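Local coordinates for cell wall surface anchor family protein (Streptococcus agalactiae serogroup V, PDB 3PF2) that probably builds the shaft of the type 1 pilus on the group B streptococcal surface as its major pilin, here in a 35-kDa C-terminal fragment, at residues A[73-76]-A[77-81]; A[300-303]-A[304-308]. All coordinates share one frame; numbering follows the deposited sequence.

Interaction 1 of 2, residues A[73-76]-A[77-81]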
loop_
_atom_site.group_PDB
_atom_site.type_symbol
_atom_site.label_atom_id
_atom_site.label_comp_id
_atom_site.label_asym_id
_atom_site.label_seq_id
_atom_site.Cartn_x
_atom_site.Cartn_y
_atom_site.Cartn_z
ATOM N N ASN A 73 -20.261 -11.127 11.181
ATOM C CA ASN A 73 -20.068 -12.227 10.234
ATOM C C ASN A 73 -20.599 -11.940 8.842
ATOM O O ASN A 73 -21.714 -11.451 8.681
ATOM C CB ASN A 73 -20.694 -13.508 10.788
ATOM C CG ASN A 73 -20.344 -13.738 12.242
ATOM O OD1 ASN A 73 -21.224 -13.936 13.078
ATOM N ND2 ASN A 73 -19.050 -13.688 12.561
ATOM N N ARG A 74 -19.798 -12.260 7.835
ATOM C CA ARG A 74 -20.170 -12.033 6.446
ATOM C C ARG A 74 -21.431 -12.811 6.084
ATOM O O ARG A 74 -21.590 -13.962 6.481
ATOM C CB ARG A 74 -19.020 -12.399 5.498
ATOM C CG ARG A 74 -19.234 -11.895 4.078
ATOM C CD ARG A 74 -18.080 -12.232 3.175
ATOM N NE ARG A 74 -18.437 -12.040 1.769
ATOM C CZ ARG A 74 -17.581 -12.127 0.756
ATOM N NH1 ARG A 74 -16.304 -12.396 0.983
ATOM N NH2 ARG A 74 -18.003 -11.948 -0.489
ATOM N N ASP A 75 -22.316 -12.152 5.341
ATOM C CA ASP A 75 -23.617 -12.685 4.924
ATOM C C ASP A 75 -24.637 -12.889 6.047
ATOM O O ASP A 75 -25.800 -13.190 5.781
ATOM C CB ASP A 75 -23.460 -13.910 4.014
ATOM C CG ASP A 75 -22.787 -13.568 2.685
ATOM O OD1 ASP A 75 -23.166 -12.566 2.031
ATOM O OD2 ASP A 75 -21.865 -14.310 2.282
ATOM N N GLU A 76 -24.212 -12.719 7.297
ATOM C CA GLU A 76 -25.144 -12.654 8.423
ATOM C C GLU A 76 -25.467 -11.183 8.745
ATOM O O GLU A 76 -26.639 -10.768 8.724
ATOM C CB GLU A 76 -24.579 -13.383 9.649
ATOM C CG GLU A 76 -25.453 -13.293 10.915
ATOM C CD GLU A 76 -24.871 -14.034 12.113
ATOM O OE1 GLU A 76 -23.758 -14.597 11.995
ATOM O OE2 GLU A 76 -25.524 -14.050 13.184
ATOM N N HIS A 77 -24.422 -10.400 9.022
ATOM C CA HIS A 77 -24.586 -8.995 9.419
ATOM C C HIS A 77 -24.348 -7.999 8.283
ATOM O O HIS A 77 -24.788 -6.844 8.365
ATOM C CB HIS A 77 -23.650 -8.650 10.577
ATOM C CG HIS A 77 -23.781 -9.551 11.767
ATOM N ND1 HIS A 77 -24.882 -9.541 12.596
ATOM C CD2 HIS A 77 -22.934 -10.473 12.283
ATOM C CE1 HIS A 77 -24.714 -10.428 13.562
ATOM N NE2 HIS A 77 -23.536 -11.002 13.398
ATOM N N TYR A 78 -23.660 -8.443 7.231
ATOM C CA TYR A 78 -23.235 -7.555 6.148
ATOM C C TYR A 78 -22.947 -8.321 4.862
ATOM O O TYR A 78 -22.735 -9.534 4.894
ATOM C CB TYR A 78 -21.985 -6.755 6.573
ATOM C CG TYR A 78 -20.718 -7.589 6.770
ATOM C CD1 TYR A 78 -19.900 -7.898 5.684
ATOM C CD2 TYR A 78 -20.337 -8.046 8.030
ATOM C CE1 TYR A 78 -18.754 -8.649 5.834
ATOM C CE2 TYR A 78 -19.152 -8.811 8.197
ATOM C CZ TYR A 78 -18.381 -9.102 7.086
ATOM O OH TYR A 78 -17.219 -9.849 7.197
ATOM N N THR A 79 -22.924 -7.608 3.739
ATOM C CA THR A 79 -22.527 -8.171 2.448
ATOM C C THR A 79 -21.427 -7.345 1.786
ATOM O O THR A 79 -21.289 -6.141 2.030
ATOM C CB THR A 79 -23.717 -8.299 1.455
ATOM O OG1 THR A 79 -24.100 -7.001 0.988
ATOM C CG2 THR A 79 -24.913 -8.980 2.118
ATOM N N ILE A 80 -20.659 -8.000 0.931
ATOM C CA ILE A 80 -19.554 -7.375 0.235
ATOM C C ILE A 80 -19.791 -7.375 -1.275
ATOM O O ILE A 80 -20.204 -8.391 -1.849
ATOM C CB ILE A 80 -18.242 -8.127 0.571
ATOM C CG1 ILE A 80 -17.802 -7.802 2.004
ATOM C CG2 ILE A 80 -17.144 -7.826 -0.458
ATOM C CD1 ILE A 80 -16.866 -8.850 2.604
ATOM N N ASP A 81 -19.535 -6.230 -1.907
ATOM C CA ASP A 81 -19.456 -6.126 -3.351
ATOM C C ASP A 81 -18.007 -5.764 -3.677
ATOM O O ASP A 81 -17.559 -4.655 -3.378
ATOM C CB ASP A 81 -20.430 -5.054 -3.854
ATOM C CG ASP A 81 -20.527 -5.004 -5.363
ATOM O OD1 ASP A 81 -20.543 -6.074 -6.013
ATOM O OD2 ASP A 81 -20.600 -3.886 -5.907
HETATM O O HOH W 1 -21.080 -10.941 0.838
#
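Asn-73 and His-77 open this local contact, where the chain leaves strand 70-72 and turns into strand 78-81. Asn-73 O takes His-77 N at 2.9 Å in an almost straight bond (N-H...O 175°) and also accepts from Glu-76 N, so two backbone donors grip one carbonyl. The 73-76 reversal is a type II beta turn with Arg-74 and Asp-75 at its corners. The backbone N of Asn-73 lies at the edge of the His-77 imidazole, near its plane. Arg-74 lays its CA over one face of the Tyr-78 ring, 3.8 Å from the centroid, a CH-pi contact. With CG anti to the backbone N (chi1 -167°), the extended Arg-74 chain runs on across Ile-80, whose CD1 sits over one guanidinium face and 3.6 Å from Arg-74 CD. Asp-75 N gives a shorter, more bent bond to Tyr-78 O (2.7 Å, 143°). A water ties the side chains to the strand: it accepts from Arg-74 NE and Ile-80 N and donates to Asp-75 OD1. Glu-76 also extends with CG anti to N; CG lies over the centre of the His-77 ring, and the carboxylate stacks nearly parallel to it, Glu-76 CD 3.6 Å from His-77 NE2. Beyond the turn, backbone bonding of Thr-79 with Thr-94 joins edge strand 78-81 to strand 90-95, His-77 pairs with Lys-96 just beyond the strand ends, and Tyr-78 and Ile-80 pack on Ile-65 and Val-62 of strand 57-67. The chemistry is thus divided: two carbonyls, Asn-73 O and Tyr-78 O, take three amides of the turn, one water links side chains to the Ile-80 amide, aliphatic atoms lie on aromatic faces, and the carboxylate beside the imidazole would probably favour a protonated His-77.

Interaction 2 of 2, residues A[300-303]-A[304-308]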
loop_
_atom_site.group_PDB
_atom_site.type_symbol
_atom_site.label_atom_id
_atom_site.label_comp_id
_atom_site.label_asym_id
_atom_site.label_seq_id
_atom_site.Cartn_x
_atom_site.Cartn_y
_atom_site.Cartn_z
ATOM N N THR A 300 5.396 14.205 -6.768
ATOM C CA THR A 300 4.165 14.858 -6.301
ATOM C C THR A 300 3.441 15.557 -7.442
ATOM O O THR A 300 2.248 15.838 -7.337
ATOM C CB THR A 300 4.415 15.907 -5.189
ATOM O OG1 THR A 300 5.237 16.967 -5.697
ATOM C CG2 THR A 300 5.077 15.274 -3.988
ATOM N N ASP A 301 4.166 15.830 -8.523
ATOM C CA ASP A 301 3.647 16.620 -9.645
ATOM C C ASP A 301 3.091 15.778 -10.801
ATOM O O ASP A 301 2.425 16.312 -11.694
ATOM C CB ASP A 301 4.743 17.562 -10.175
ATOM C CG ASP A 301 5.214 18.575 -9.135
ATOM O OD1 ASP A 301 4.535 18.783 -8.115
ATOM O OD2 ASP A 301 6.284 19.167 -9.340
ATOM N N ILE A 302 3.342 14.467 -10.773
ATOM C CA ILE A 302 3.105 13.612 -11.938
ATOM C C ILE A 302 2.072 12.517 -11.689
ATOM O O ILE A 302 1.858 12.103 -10.546
ATOM C CB ILE A 302 4.437 12.979 -12.443
ATOM C CG1 ILE A 302 5.001 11.999 -11.401
ATOM C CG2 ILE A 302 5.453 14.086 -12.778
ATOM C CD1 ILE A 302 6.405 11.485 -11.730
ATOM N N THR A 303 1.445 12.033 -12.761
ATOM C CA THR A 303 0.474 10.942 -12.626
ATOM C C THR A 303 0.948 9.625 -13.248
ATOM O O THR A 303 0.261 8.599 -13.167
ATOM C CB THR A 303 -0.921 11.344 -13.168
ATOM O OG1 THR A 303 -0.762 11.968 -14.445
ATOM C CG2 THR A 303 -1.600 12.306 -12.203
ATOM N N VAL A 304 2.144 9.659 -13.836
ATOM C CA VAL A 304 2.826 8.479 -14.347
ATOM C C VAL A 304 4.326 8.736 -14.187
ATOM O O VAL A 304 4.762 9.880 -14.267
ATOM C CB VAL A 304 2.489 8.198 -15.846
ATOM C CG1 VAL A 304 3.095 9.267 -16.782
ATOM C CG2 VAL A 304 2.950 6.812 -16.247
ATOM N N ASP A 305 5.100 7.678 -13.955
ATOM C CA ASP A 305 6.557 7.817 -13.796
ATOM C C ASP A 305 7.227 8.595 -14.934
ATOM O O ASP A 305 6.889 8.401 -16.117
ATOM C CB ASP A 305 7.243 6.452 -13.725
ATOM C CG ASP A 305 6.932 5.688 -12.462
ATOM O OD1 ASP A 305 6.681 6.298 -11.406
ATOM O OD2 ASP A 305 6.970 4.450 -12.539
ATOM N N SER A 306 8.187 9.442 -14.559
ATOM C CA SER A 306 9.024 10.141 -15.540
ATOM C C SER A 306 10.387 9.470 -15.706
ATOM O O SER A 306 11.058 9.667 -16.718
ATOM C CB SER A 306 9.198 11.622 -15.181
ATOM O OG SER A 306 9.590 11.795 -13.832
ATOM N N ALA A 307 10.784 8.663 -14.719
ATOM C CA ALA A 307 12.074 7.948 -14.748
ATOM C C ALA A 307 13.257 8.866 -15.072
ATOM O O ALA A 307 14.124 8.535 -15.897
ATOM C CB ALA A 307 12.012 6.752 -15.716
ATOM N N ASP A 308 13.290 10.012 -14.403
ATOM C CA ASP A 308 14.258 11.054 -14.708
ATOM C C ASP A 308 15.301 11.295 -13.616
ATOM O O ASP A 308 16.179 12.140 -13.782
ATOM C CB ASP A 308 13.549 12.366 -15.079
ATOM C CG ASP A 308 12.805 12.988 -13.912
ATOM O OD1 ASP A 308 12.186 12.246 -13.108
ATOM O OD2 ASP A 308 12.832 14.239 -13.811
#
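Ser-306 OG, held between polar partners, also rests on the methyl end of Ile-302, 3.8 Å from CD1. In the conformer described, one of two modelled for this serine, OG donates to Asp-308 OD1 at 2.7 Å, meeting the carboxylate from above its plane (67° out of it), and has a weak hydrogen bond with Asn-296 ND2. Ile-302 carries the contact from the other side of the bend. Its CG1 stands between the backbone N and carbonyl carbon (chi1 66°), and the extended continuation brings CD1 alongside Val-304 O at 3.4 Å, with CB and CG1 each 3.6 Å from the same Val-304 O. CD1 also lies 4.2 Å from Asp-305 CA, so the isoleucine lies on the inside of the curve made by residues 302-306. No hydrogen bond joins 300-303 to 304-308. Within the loop between strands 286-290 and 312-316, Asp-308 OD2 is hydrogen-bonded to Thr-297 OG1; to other parts of the chain, Asp-305 makes a salt bridge with Lys-251 and accepts from Leu-146 N, and Ile-302 O receives Lys-148 NZ. Ile-302 further touches Asn-296 of the same loop and Val-145 of another. One aliphatic side chain thus lies inside the bend against Val-304 O and, in this conformer, the serine hydroxyl, while Asp-305 is balanced by Lys-251.

How the interactions relate
Interaction 1 comes first along the chain and closes long before interaction 2 opens. Their centres are 39 Å apart, on opposite sides of the chain's centre, and their nearest atoms are about 24 Å from each other, so neither touches the other. Interaction 1 belongs to the Cna-B-like domain of the pilin, where it leads from strand 70-72, at the edge of one antiparallel array, into strand 78-81, at the edge of another. Interaction 2 belongs to the prealbumin-like domain, in the loop between strands 286-290 and 312-316. The two are separate local contacts, a beta turn leading into a strand and a bend within a long loop, in different parts of an elongated pilin fragment, both away from its calcium sites.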